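Local atomic coordinates of oligopeptide ABC transporter OppAIV (PDB entry 4GL8), a protein that probably binds oligopeptides outside the cytoplasmic membrane and hands them to an ABC transporter for uptake, as other family 5 solute-binding proteins do. Residues A308-I313 with P329-T334; I484-E487 with V493-N496. One frame throughout, in Å; residues are numbered along the deposited sequence.

Interaction 1 of 2, residues A308-I313 with P329-T334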
ATOM      1  N   ALA A 308     -16.401 -15.306  15.863  1.00 22.14           N
ATOM      2  CA  ALA A 308     -17.157 -14.484  16.823  1.00 22.43           C
ATOM      3  C   ALA A 308     -16.797 -13.017  16.735  1.00 21.53           C
ATOM      4  O   ALA A 308     -17.669 -12.194  16.665  1.00 21.58           O
ATOM      5  CB  ALA A 308     -16.952 -14.981  18.238  1.00 22.24           C
ATOM      6  N   LEU A 309     -15.513 -12.700  16.736  1.00 20.76           N
ATOM      7  CA  LEU A 309     -15.090 -11.310  16.622  1.00 20.48           C
ATOM      8  C   LEU A 309     -15.570 -10.735  15.295  1.00 21.14           C
ATOM      9  O   LEU A 309     -16.040  -9.606  15.233  1.00 22.22           O
ATOM     10  CB  LEU A 309     -13.563 -11.184  16.719  1.00 19.95           C
ATOM     11  CG  LEU A 309     -12.891 -11.714  17.999  1.00 20.01           C
ATOM     12  CD1 LEU A 309     -11.379 -11.702  17.843  1.00 19.74           C
ATOM     13  CD2 LEU A 309     -13.321 -10.961  19.253  1.00 20.46           C
ATOM     14  N   SER A 310     -15.471 -11.506  14.226  1.00 21.75           N
ATOM     15  CA  SER A 310     -15.838 -11.013  12.899  1.00 22.37           C
ATOM     16  C   SER A 310     -17.348 -10.794  12.765  1.00 23.74           C
ATOM     17  O   SER A 310     -17.787  -9.766  12.301  1.00 23.80           O
ATOM     18  CB  SER A 310     -15.327 -11.957  11.803  1.00 21.84           C
ATOM     19  OG  SER A 310     -15.705 -11.479  10.521  1.00 21.54           O
ATOM     20  N   PHE A 311     -18.127 -11.759  13.209  1.00 20.76           N
ATOM     21  CA  PHE A 311     -19.592 -11.670  13.167  1.00 22.85           C
ATOM     22  C   PHE A 311     -20.192 -10.688  14.189  1.00 23.05           C
ATOM     23  O   PHE A 311     -21.318 -10.243  14.006  1.00 23.10           O
ATOM     24  CB  PHE A 311     -20.226 -13.038  13.400  1.00 24.25           C
ATOM     25  CG  PHE A 311     -20.337 -13.872  12.177  1.00 26.30           C
ATOM     26  CD1 PHE A 311     -19.408 -14.851  11.898  1.00 27.49           C
ATOM     27  CD2 PHE A 311     -21.386 -13.712  11.315  1.00 29.16           C
ATOM     28  CE1 PHE A 311     -19.510 -15.635  10.765  1.00 28.64           C
ATOM     29  CE2 PHE A 311     -21.494 -14.496  10.176  1.00 30.44           C
ATOM     30  CZ  PHE A 311     -20.555 -15.464   9.909  1.00 29.37           C
ATOM     31  N   ALA A 312     -19.458 -10.369  15.255  1.00 22.56           N
ATOM     32  CA  ALA A 312     -19.929  -9.427  16.268  1.00 23.55           C
ATOM     33  C   ALA A 312     -19.830  -7.944  15.865  1.00 24.03           C
ATOM     34  O   ALA A 312     -20.289  -7.077  16.623  1.00 25.38           O
ATOM     35  CB  ALA A 312     -19.171  -9.649  17.558  1.00 23.79           C
ATOM     36  N   ILE A 313     -19.246  -7.627  14.702  1.00 23.19           N
ATOM     37  CA  ILE A 313     -19.155  -6.223  14.248  1.00 22.81           C
ATOM     38  C   ILE A 313     -20.271  -5.836  13.275  1.00 22.74           C
ATOM     39  O   ILE A 313     -20.423  -6.443  12.224  1.00 21.91           O
ATOM     40  CB  ILE A 313     -17.866  -5.943  13.470  1.00 22.54           C
ATOM     41  CG1 ILE A 313     -16.587  -6.398  14.230  1.00 22.95           C
ATOM     42  CG2 ILE A 313     -17.809  -4.483  13.048  1.00 23.06           C
ATOM     43  CD1 ILE A 313     -16.334  -5.670  15.509  1.00 23.41           C
ATOM     44  N   PRO A 329     -19.215  -1.640   3.155  1.00 24.56           N
ATOM     45  CA  PRO A 329     -19.069  -2.693   4.166  1.00 23.50           C
ATOM     46  C   PRO A 329     -18.986  -4.070   3.513  1.00 22.94           C
ATOM     47  O   PRO A 329     -19.688  -4.319   2.563  1.00 24.14           O
ATOM     48  CB  PRO A 329     -20.330  -2.527   5.024  1.00 24.28           C
ATOM     49  CG  PRO A 329     -21.322  -1.895   4.122  1.00 26.02           C
ATOM     50  CD  PRO A 329     -20.573  -1.064   3.124  1.00 25.77           C
ATOM     51  N   THR A 330     -18.102  -4.939   3.992  1.00 22.14           N
ATOM     52  CA  THR A 330     -17.836  -6.216   3.308  1.00 22.05           C
ATOM     53  C   THR A 330     -17.209  -7.301   4.210  1.00 20.82           C
ATOM     54  O   THR A 330     -16.553  -7.012   5.201  1.00 20.31           O
ATOM     55  CB  THR A 330     -16.946  -6.042   2.040  1.00 21.96           C
ATOM     56  OG1 THR A 330     -17.088  -7.173   1.189  1.00 21.55           O
ATOM     57  CG2 THR A 330     -15.474  -5.930   2.397  1.00 21.52           C
ATOM     58  N   ARG A 331     -17.440  -8.553   3.835  1.00 20.95           N
ATOM     59  CA  ARG A 331     -16.750  -9.689   4.400  1.00 20.11           C
ATOM     60  C   ARG A 331     -15.593 -10.102   3.486  1.00 20.00           C
ATOM     61  O   ARG A 331     -14.806 -10.992   3.838  1.00 18.90           O
ATOM     62  CB  ARG A 331     -17.721 -10.834   4.565  1.00 20.82           C
ATOM     63  CG  ARG A 331     -18.727 -10.614   5.680  1.00 21.11           C
ATOM     64  CD  ARG A 331     -18.184 -11.149   6.988  1.00 20.59           C
ATOM     65  NE  ARG A 331     -17.770 -12.539   6.845  1.00 20.46           N
ATOM     66  CZ  ARG A 331     -18.613 -13.576   6.769  1.00 20.98           C
ATOM     67  NH1 ARG A 331     -19.916 -13.408   6.867  1.00 21.54           N
ATOM     68  NH2 ARG A 331     -18.128 -14.798   6.611  1.00 20.98           N
ATOM     69  N   ARG A 332     -15.502  -9.445   2.322  1.00 20.37           N
ATOM     70  CA  ARG A 332     -14.473  -9.728   1.325  1.00 20.18           C
ATOM     71  C   ARG A 332     -13.098  -9.248   1.732  1.00 19.35           C
ATOM     72  O   ARG A 332     -12.947  -8.272   2.478  1.00 19.01           O
ATOM     73  CB  ARG A 332     -14.810  -9.102  -0.047  1.00 20.85           C
ATOM     74  CG  ARG A 332     -16.035  -9.693  -0.773  1.00 21.61           C
ATOM     75  CD  ARG A 332     -15.705 -10.862  -1.692  1.00 21.84           C
ATOM     76  NE  ARG A 332     -14.677 -10.461  -2.638  1.00 21.78           N
ATOM     77  CZ  ARG A 332     -14.877  -9.820  -3.789  1.00 22.68           C
ATOM     78  NH1 ARG A 332     -16.093  -9.555  -4.244  1.00 23.58           N
ATOM     79  NH2 ARG A 332     -13.832  -9.474  -4.527  1.00 22.65           N
ATOM     80  N   ALA A 333     -12.097  -9.944   1.194  1.00 19.11           N
ATOM     81  CA  ALA A 333     -10.681  -9.612   1.391  1.00 18.16           C
ATOM     82  C   ALA A 333     -10.080  -8.789   0.243  1.00 18.37           C
ATOM     83  O   ALA A 333      -8.991  -8.245   0.365  1.00 17.97           O
ATOM     84  CB  ALA A 333      -9.899 -10.908   1.554  1.00 18.23           C
ATOM     85  N   THR A 334     -10.747  -8.757  -0.906  1.00 19.34           N
ATOM     86  CA  THR A 334     -10.241  -8.012  -2.059  1.00 19.80           C
ATOM     87  C   THR A 334     -11.315  -7.062  -2.579  1.00 20.16           C
ATOM     88  O   THR A 334     -12.492  -7.330  -2.441  1.00 19.64           O
ATOM     89  CB  THR A 334      -9.868  -8.937  -3.229  1.00 20.66           C
ATOM     90  OG1 THR A 334     -11.061  -9.418  -3.832  1.00 21.62           O
ATOM     91  CG2 THR A 334      -9.036 -10.152  -2.765  1.00 20.43           C
TER
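Phe311 and Arg331 make the tight part of this contact. The guanidinium of Arg331 arrives at the far end of the phenyl ring. Its NH1 lies 3.7 Å from Phe311 CZ, and NH1 is also 3.8 Å from CE2 of the same ring. Phe311 CE1 lies over one face of the guanidinium, but the two planes are 56° apart, so the groups are tilted and not stacked. Ser310 touches more loosely: its OG is 4.3 Å from Arg331 CD. No hydrogen bond crosses between the segments.

Arg331 reaches the helix by a folded route. CG stands anti to the carbonyl carbon (chi1 -72°), and the chain bends again at chi2 and chi3. The contact joins the last part of helix 303-311 to the loop that follows strand 328-329, in what is probably the type 2 periplasmic-binding-protein fold of OppA relatives. In that loop Thr330 OG1 accepts from Arg332 N, two residues on, at 3.0 Å, which makes an ST turn. The Arg332 side chain does not touch helix 303-311. Its NH2 donates to Thr334 OG1 at 2.9 Å, with the oxygen in the guanidinium plane, and it forms salt bridges with Asp336 and Glu482.

The grip on the Arg331 guanidinium comes from backbone oxygens. NH1 donates to Ser347 O and NH2 to Ile486 O, which would hold the charged group in place beside the ring. All three touching residues are buried, so the loose side at Ser310 is not a solvent face. Met353 and Ala354 of helix 351-361 pack on Phe311.

Interaction 2 of 2, residues I484-E487 with V493-N496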
ATOM      1  N   ILE A 484     -11.627 -19.432   1.544  1.00 20.44           N
ATOM      2  CA  ILE A 484     -10.989 -20.033   2.714  1.00 20.81           C
ATOM      3  C   ILE A 484     -10.714 -18.981   3.785  1.00 20.70           C
ATOM      4  O   ILE A 484     -11.008 -19.203   4.952  1.00 21.70           O
ATOM      5  CB  ILE A 484      -9.667 -20.763   2.351  1.00 20.54           C
ATOM      6  CG1 ILE A 484      -9.936 -22.010   1.507  1.00 20.67           C
ATOM      7  CG2 ILE A 484      -8.892 -21.156   3.591  1.00 20.53           C
ATOM      8  CD1 ILE A 484      -8.675 -22.563   0.903  1.00 20.88           C
ATOM      9  N   ILE A 485     -10.131 -17.852   3.412  1.00 20.19           N
ATOM     10  CA  ILE A 485      -9.896 -16.782   4.403  1.00 20.03           C
ATOM     11  C   ILE A 485     -11.161 -16.023   4.845  1.00 20.40           C
ATOM     12  O   ILE A 485     -11.288 -15.715   6.018  1.00 20.57           O
ATOM     13  CB  ILE A 485      -8.778 -15.813   3.989  1.00 19.49           C
ATOM     14  CG1 ILE A 485      -9.136 -15.042   2.727  1.00 19.17           C
ATOM     15  CG2 ILE A 485      -7.475 -16.606   3.844  1.00 19.54           C
ATOM     16  CD1 ILE A 485      -7.989 -14.215   2.177  1.00 19.19           C
ATOM     17  N   ILE A 486     -12.098 -15.751   3.937  1.00 20.69           N
ATOM     18  CA  ILE A 486     -13.321 -15.009   4.327  1.00 22.02           C
ATOM     19  C   ILE A 486     -14.503 -15.804   4.902  1.00 23.38           C
ATOM     20  O   ILE A 486     -15.288 -15.205   5.623  1.00 23.85           O
ATOM     21  CB  ILE A 486     -13.825 -14.013   3.222  1.00 21.83           C
ATOM     22  CG1 ILE A 486     -14.538 -14.707   2.067  1.00 21.59           C
ATOM     23  CG2 ILE A 486     -12.669 -13.186   2.669  1.00 21.06           C
ATOM     24  CD1 ILE A 486     -15.025 -13.722   1.015  1.00 21.59           C
ATOM     25  N   GLU A 487     -14.655 -17.098   4.582  1.00 25.50           N
ATOM     26  CA  GLU A 487     -15.758 -17.947   5.139  1.00 28.21           C
ATOM     27  C   GLU A 487     -15.331 -19.083   6.064  1.00 28.57           C
ATOM     28  O   GLU A 487     -16.188 -19.679   6.698  1.00 29.64           O
ATOM     29  CB  GLU A 487     -16.583 -18.680   4.065  1.00 30.48           C
ATOM     30  CG  GLU A 487     -16.793 -17.992   2.728  1.00 32.74           C
ATOM     31  CD  GLU A 487     -17.792 -18.759   1.811  1.00 35.56           C
ATOM     32  OE1 GLU A 487     -17.781 -18.506   0.592  1.00 38.21           O
ATOM     33  OE2 GLU A 487     -18.599 -19.604   2.284  1.00 37.41           O
ATOM     34  N   VAL A 493     -10.463 -10.012  10.672  1.00 18.89           N
ATOM     35  CA  VAL A 493     -11.788  -9.431  10.663  1.00 19.35           C
ATOM     36  C   VAL A 493     -11.815  -8.427   9.522  1.00 19.23           C
ATOM     37  O   VAL A 493     -11.300  -7.334   9.638  1.00 19.43           O
ATOM     38  CB  VAL A 493     -12.079  -8.769  12.009  1.00 19.71           C
ATOM     39  CG1 VAL A 493     -13.455  -8.138  12.014  1.00 20.25           C
ATOM     40  CG2 VAL A 493     -11.941  -9.803  13.114  1.00 20.49           C
ATOM     41  N   PHE A 494     -12.359  -8.839   8.388  1.00 20.28           N
ATOM     42  CA  PHE A 494     -12.453  -7.984   7.218  1.00 20.48           C
ATOM     43  C   PHE A 494     -13.659  -7.066   7.378  1.00 21.09           C
ATOM     44  O   PHE A 494     -14.771  -7.522   7.692  1.00 21.91           O
ATOM     45  CB  PHE A 494     -12.586  -8.832   5.952  1.00 20.59           C
ATOM     46  CG  PHE A 494     -11.405  -9.722   5.705  1.00 20.17           C
ATOM     47  CD1 PHE A 494     -10.257  -9.217   5.145  1.00 19.63           C
ATOM     48  CD2 PHE A 494     -11.440 -11.063   6.051  1.00 20.71           C
ATOM     49  CE1 PHE A 494      -9.160 -10.044   4.923  1.00 19.96           C
ATOM     50  CE2 PHE A 494     -10.362 -11.898   5.821  1.00 20.30           C
ATOM     51  CZ  PHE A 494      -9.209 -11.389   5.277  1.00 19.98           C
ATOM     52  N   LEU A 495     -13.441  -5.785   7.124  1.00 20.59           N
ATOM     53  CA  LEU A 495     -14.412  -4.762   7.465  1.00 21.54           C
ATOM     54  C   LEU A 495     -15.028  -4.007   6.292  1.00 21.96           C
ATOM     55  O   LEU A 495     -16.245  -3.900   6.190  1.00 22.24           O
ATOM     56  CB  LEU A 495     -13.765  -3.751   8.419  1.00 21.41           C
ATOM     57  CG  LEU A 495     -13.432  -4.294   9.815  1.00 21.50           C
ATOM     58  CD1 LEU A 495     -12.587  -3.306  10.586  1.00 21.45           C
ATOM     59  CD2 LEU A 495     -14.688  -4.588  10.587  1.00 22.61           C
ATOM     60  N   ASN A 496     -14.208  -3.420   5.435  1.00 22.29           N
ATOM     61  CA  ASN A 496     -14.773  -2.706   4.302  1.00 23.59           C
ATOM     62  C   ASN A 496     -13.761  -2.469   3.212  1.00 22.66           C
ATOM     63  O   ASN A 496     -12.563  -2.729   3.380  1.00 22.22           O
ATOM     64  CB  ASN A 496     -15.395  -1.378   4.734  1.00 24.84           C
ATOM     65  CG  ASN A 496     -14.418  -0.503   5.481  1.00 26.13           C
ATOM     66  OD1 ASN A 496     -13.451  -0.009   4.910  1.00 25.99           O
ATOM     67  ND2 ASN A 496     -14.666  -0.314   6.777  1.00 26.88           N
TER
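Helix 471-489 is followed by a short link and strand 492-504, and this contact packs the strand against the helix it has just left. Phe494 lies nearest Ile486, with their CA atoms 7.6 Å apart. The contact is made by Phe494, whose CB leaves the strand toward the helix. Its ring meets two consecutive isoleucines.

Ile485 gives its backbone carbonyl. The oxygen O of Ile485 lies 3.9 Å from Phe494 CE2, at the ring edge and near the ring plane. The Ile485 side chain is more distant, with CD1 at 4.4 Å from Phe494 CZ. Ile486 offers its methyl branch. CG2 of Ile486 comes within 4.1 Å of Phe494 CE2 and 4.2 Å of Phe494 CD2, approaching the ring obliquely. The two side chains cross at about a right angle. In Ile486, CG2 is the branch anti to the carbonyl carbon, whereas CG1 sits between N and C (chi1 76°) and carries the ethyl arm away from the strand. In Phe494, CG anti to the carbonyl carbon (chi1 -62°) lays the ring against Ile485 O and Ile486 CG2.

The helix widens into a pi-type turn at 484-487. The strand is itself irregular. It pairs antiparallel with strand 287-293, consistent with the solute-binding family 5 fold. Leu495 and Asn496 both face Ser289 there, a classic beta bulge directly after Phe494.

The same ring is shared with other aromatic neighbours. Phe290 and Phe441 each meet it with planes at about 55°. On the helix side, Ile485 also packs on Tyr453 and on Tyr458 of helix 456-466. The touching residues are all buried, and no hydrogen bond joins the two segments.

Interactions 1 and 2 are neighbours, with centres about 5 Å apart. Both segments of interaction 1 come earlier in the chain than those of interaction 2. The loop 329-334 lies against both parts of the second contact. On the helix side the link is the Arg331 guanidinium. On the strand side, Thr330 N is 3.1 Å from Leu495 O, a probable hydrogen bond. Arg332 O packs 3.5 Å from Phe494 CB, and Ala333 CB packs 3.6 Å from Phe494 CE1. Arg315 of helix 315-323 joins them further, bonding to Ser310 O and Phe494 O. The two contacts thus tie helices 303-311 and 471-489 to strand 492-504 through one loop.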